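Local coordinates for microbial collagenase (Bacillus anthracis, PDB 5SV5), which probably degrades collagen as a secreted metalloprotease, of which this is the pre-peptidase C-terminal domain, a non-catalytic beta-sandwich module probably assisting substrate binding, at residues Leu20-Thr26 and Tyr89-Tyr93. Numbering follows the deposited sequence.
Sequences LIGGDHT and YVYKY. With NA (sodium ion), chain D; NA (sodium ion), chain B.
Residues 20-26 link strand 14-20 to strand 26-33 through a type II' turn from Ile21 to Asp24, closed by Asp24 N to Ile21 O at 3.1 Å; Gly22 (phi/psi 63/-131) has the positive phi that favours glycine. Strand 26-33 thereby pairs antiparallel with strand 84-92 in the pre-peptidase C-terminal beta-sandwich: Thr26 and Tyr91 form a non-hydrogen-bonded pair, CA-CA 4.2 Å, and beside it Lys92 N donates to His25 O (2.9 Å, N-H...O angle 159°). Lys92, p at chi1 and then fully extended, carries NZ to Leu20 O and Gly22 O, both 2.9 Å away; Gly96 O is a third acceptor. Leu20 (mt) puts CB 3.9 Å from Lys92 CD and CD1 3.8 Å from Tyr91 C. His25 ND1 and Thr26 OG1 share a 2.8 Å hydrogen bond. Asp24 OD1 and OD2 each bind a sodium ion at 2.3 Å; Thr26 O joins the OD1-bound ion (2.4 Å), Ser19 O the other, Asp27 both, and two waters each. Thus ammonium satisfies carbonyls before and within the turn, sodium the carboxylate oxygens: two separate cationic anchors for one loop.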
ATOM      1  N   LEU A  20       9.329  -1.936   7.846  1.00  8.22           N
ATOM      2  CA  LEU A  20       8.898  -3.322   8.030  1.00  8.58           C
ATOM      3  C   LEU A  20      10.097  -4.054   8.629  1.00  8.66           C
ATOM      4  O   LEU A  20      10.792  -4.812   7.951  1.00  9.75           O
ATOM      5  CB  LEU A  20       8.431  -3.944   6.712  1.00  8.79           C
ATOM      6  CG  LEU A  20       7.227  -3.253   6.052  1.00  8.86           C
ATOM      7  CD1 LEU A  20       7.024  -3.799   4.650  1.00 10.39           C
ATOM      8  CD2 LEU A  20       5.953  -3.405   6.863  1.00  9.71           C
ATOM      9  N   ILE A  21      10.318  -3.839   9.916  0.70  9.21           N
ATOM     10  CA  ILE A  21      11.480  -4.369  10.615  0.70  9.99           C
ATOM     11  C   ILE A  21      11.043  -5.486  11.552  0.70  9.80           C
ATOM     12  O   ILE A  21      10.066  -5.346  12.302  0.70 10.33           O
ATOM     13  CB  ILE A  21      12.203  -3.214  11.349  0.70 11.30           C
ATOM     14  CG1 ILE A  21      12.817  -2.272  10.301  0.70 12.28           C
ATOM     15  CG2 ILE A  21      13.248  -3.743  12.326  0.70 11.97           C
ATOM     16  CD1 ILE A  21      13.242  -0.929  10.849  0.70 13.56           C
ATOM     17  N   GLY A  22      11.758  -6.605  11.499  1.00 10.63           N
ATOM     18  CA  GLY A  22      11.475  -7.730  12.381  1.00 11.93           C
ATOM     19  C   GLY A  22      10.099  -8.309  12.140  1.00 11.80           C
ATOM     20  O   GLY A  22       9.715  -8.572  10.998  1.00 12.39           O
ATOM     21  N   GLY A  23       9.352  -8.487  13.223  1.00 12.31           N
ATOM     22  CA  GLY A  23       8.008  -9.022  13.170  1.00 13.33           C
ATOM     23  C   GLY A  23       6.946  -8.088  12.633  1.00 12.41           C
ATOM     24  O   GLY A  23       5.787  -8.500  12.509  1.00 14.45           O
ATOM     25  N   ASP A  24       7.312  -6.835  12.341  1.00 11.11           N
ATOM     26  CA  ASP A  24       6.369  -5.892  11.726  1.00 10.05           C
ATOM     27  C   ASP A  24       6.386  -6.151  10.220  1.00  9.73           C
ATOM     28  O   ASP A  24       7.235  -5.622   9.492  1.00 11.48           O
ATOM     29  CB  ASP A  24       6.763  -4.454  12.038  1.00 10.57           C
ATOM     30  CG  ASP A  24       5.777  -3.455  11.517  1.00 11.09           C
ATOM     31  OD1 ASP A  24       4.583  -3.812  11.330  1.00 15.05           O
ATOM     32  OD2 ASP A  24       6.172  -2.276  11.368  1.00 13.05           O
ATOM     33  N   HIS A  25       5.469  -7.006   9.773  1.00  9.73           N
ATOM     34  CA  HIS A  25       5.451  -7.421   8.368  1.00  9.56           C
ATOM     35  C   HIS A  25       4.402  -6.736   7.504  1.00  8.78           C
ATOM     36  O   HIS A  25       4.479  -6.861   6.278  1.00  9.47           O
ATOM     37  CB  HIS A  25       5.323  -8.941   8.251  1.00 11.97           C
ATOM     38  CG  HIS A  25       4.154  -9.489   8.975  1.00 13.57           C
ATOM     39  ND1 HIS A  25       2.861  -9.287   8.553  1.00 15.64           N
ATOM     40  CD2 HIS A  25       4.074 -10.171  10.137  1.00 16.71           C
ATOM     41  CE1 HIS A  25       2.032  -9.855   9.409  1.00 18.05           C
ATOM     42  NE2 HIS A  25       2.745 -10.403  10.377  1.00 19.03           N
ATOM     43  N   THR A  26       3.446  -6.029   8.112  1.00  8.83           N
ATOM     44  CA  THR A  26       2.358  -5.390   7.368  1.00  9.07           C
ATOM     45  C   THR A  26       2.017  -4.041   7.952  1.00  8.75           C
ATOM     46  O   THR A  26       1.872  -3.916   9.174  1.00  9.83           O
ATOM     47  CB  THR A  26       1.077  -6.261   7.425  1.00 10.64           C
ATOM     48  OG1 THR A  26       1.352  -7.553   6.872  1.00 12.00           O
ATOM     49  CG2 THR A  26      -0.060  -5.640   6.634  1.00 11.51           C
ATOM     50  N   TYR A  89      -2.475  -2.372   1.712  1.00  7.07           N
ATOM     51  CA  TYR A  89      -1.618  -3.222   2.539  1.00  7.43           C
ATOM     52  C   TYR A  89      -0.218  -3.206   1.951  1.00  7.22           C
ATOM     53  O   TYR A  89      -0.025  -3.637   0.815  1.00  8.01           O
ATOM     54  CB  TYR A  89      -2.154  -4.666   2.558  1.00  8.15           C
ATOM     55  CG  TYR A  89      -3.554  -4.752   3.117  1.00  8.61           C
ATOM     56  CD1 TYR A  89      -4.675  -4.509   2.320  1.00  9.66           C
ATOM     57  CD2 TYR A  89      -3.770  -5.051   4.450  1.00 10.81           C
ATOM     58  CE1 TYR A  89      -5.954  -4.536   2.844  1.00 11.14           C
ATOM     59  CE2 TYR A  89      -5.053  -5.082   4.982  1.00 12.63           C
ATOM     60  CZ  TYR A  89      -6.136  -4.817   4.170  1.00 12.46           C
ATOM     61  OH  TYR A  89      -7.408  -4.840   4.671  1.00 16.17           O
ATOM     62  N   VAL A  90       0.743  -2.678   2.713  1.00  7.33           N
ATOM     63  CA  VAL A  90       2.159  -2.658   2.338  1.00  7.14           C
ATOM     64  C   VAL A  90       2.827  -3.708   3.215  1.00  7.47           C
ATOM     65  O   VAL A  90       2.774  -3.602   4.446  1.00  8.46           O
ATOM     66  CB  VAL A  90       2.771  -1.262   2.552  1.00  7.75           C
ATOM     67  CG1 VAL A  90       4.243  -1.272   2.180  1.00  8.35           C
ATOM     68  CG2 VAL A  90       1.992  -0.197   1.784  1.00  8.51           C
ATOM     69  N   TYR A  91       3.425  -4.736   2.615  1.00  7.49           N
ATOM     70  CA  TYR A  91       3.848  -5.872   3.418  1.00  7.95           C
ATOM     71  C   TYR A  91       5.069  -6.559   2.841  1.00  7.59           C
ATOM     72  O   TYR A  91       5.367  -6.449   1.649  1.00  7.93           O
ATOM     73  CB  TYR A  91       2.683  -6.871   3.592  1.00  8.94           C
ATOM     74  CG  TYR A  91       2.270  -7.610   2.333  1.00  9.44           C
ATOM     75  CD1 TYR A  91       1.381  -7.050   1.425  1.00 10.55           C
ATOM     76  CD2 TYR A  91       2.785  -8.860   2.057  1.00 10.98           C
ATOM     77  CE1 TYR A  91       0.996  -7.734   0.286  1.00 13.17           C
ATOM     78  CE2 TYR A  91       2.415  -9.554   0.918  1.00 12.75           C
ATOM     79  CZ  TYR A  91       1.516  -8.988   0.034  1.00 13.52           C
ATOM     80  OH  TYR A  91       1.122  -9.654  -1.109  1.00 17.70           O
ATOM     81  N   LYS A  92       5.757  -7.289   3.707  1.00  8.26           N
ATOM     82  CA  LYS A  92       6.894  -8.093   3.296  1.00  8.47           C
ATOM     83  C   LYS A  92       6.558  -9.581   3.359  1.00  9.10           C
ATOM     84  O   LYS A  92       5.775 -10.045   4.181  1.00 10.90           O
ATOM     85  CB  LYS A  92       8.171  -7.761   4.066  1.00  9.06           C
ATOM     86  CG  LYS A  92       8.107  -8.008   5.560  1.00  9.93           C
ATOM     87  CD  LYS A  92       9.440  -7.725   6.227  1.00  9.85           C
ATOM     88  CE  LYS A  92       9.366  -7.990   7.724  1.00 10.74           C
ATOM     89  NZ  LYS A  92      10.645  -7.679   8.406  1.00 11.09           N
ATOM     90  N   TYR A  93       7.195 -10.320   2.455  1.00 11.37           N
ATOM     91  CA  TYR A  93       7.005 -11.770   2.326  1.00 12.62           C
ATOM     92  C   TYR A  93       8.304 -12.560   2.496  1.00 13.45           C
ATOM     93  O   TYR A  93       8.295 -13.780   2.336  1.00 17.57           O
ATOM     94  CB  TYR A  93       6.335 -12.121   0.977  1.00 13.03           C
ATOM     95  CG  TYR A  93       7.028 -11.516  -0.225  1.00 11.42           C
ATOM     96  CD1 TYR A  93       8.199 -12.080  -0.737  1.00 11.29           C
ATOM     97  CD2 TYR A  93       6.535 -10.375  -0.843  1.00 11.22           C
ATOM     98  CE1 TYR A  93       8.859 -11.517  -1.821  1.00 11.12           C
ATOM     99  CE2 TYR A  93       7.189  -9.809  -1.926  1.00 10.98           C
ATOM    100  CZ  TYR A  93       8.345 -10.393  -2.413  1.00 10.60           C
ATOM    101  OH  TYR A  93       8.996  -9.810  -3.474  1.00 12.09           O
TER
HETATM  102 NA    NA D1003       2.809  -2.496  10.806  1.00 12.09          NA
HETATM  103 NA    NA B1001       5.606  -0.484   9.983  1.00 11.72          NA
HETATM  104  O   HOH W   1       3.399  -0.968  12.582  0.50 18.91           O
HETATM  105  O   HOH W   2       5.949   1.847   9.574  1.00 19.00           O
HETATM  106  O   HOH W   3       5.449   0.651  12.123  1.00 29.87           O
HETATM  107  O   HOH W   4       0.463  -2.277  11.302  0.50 50.19           O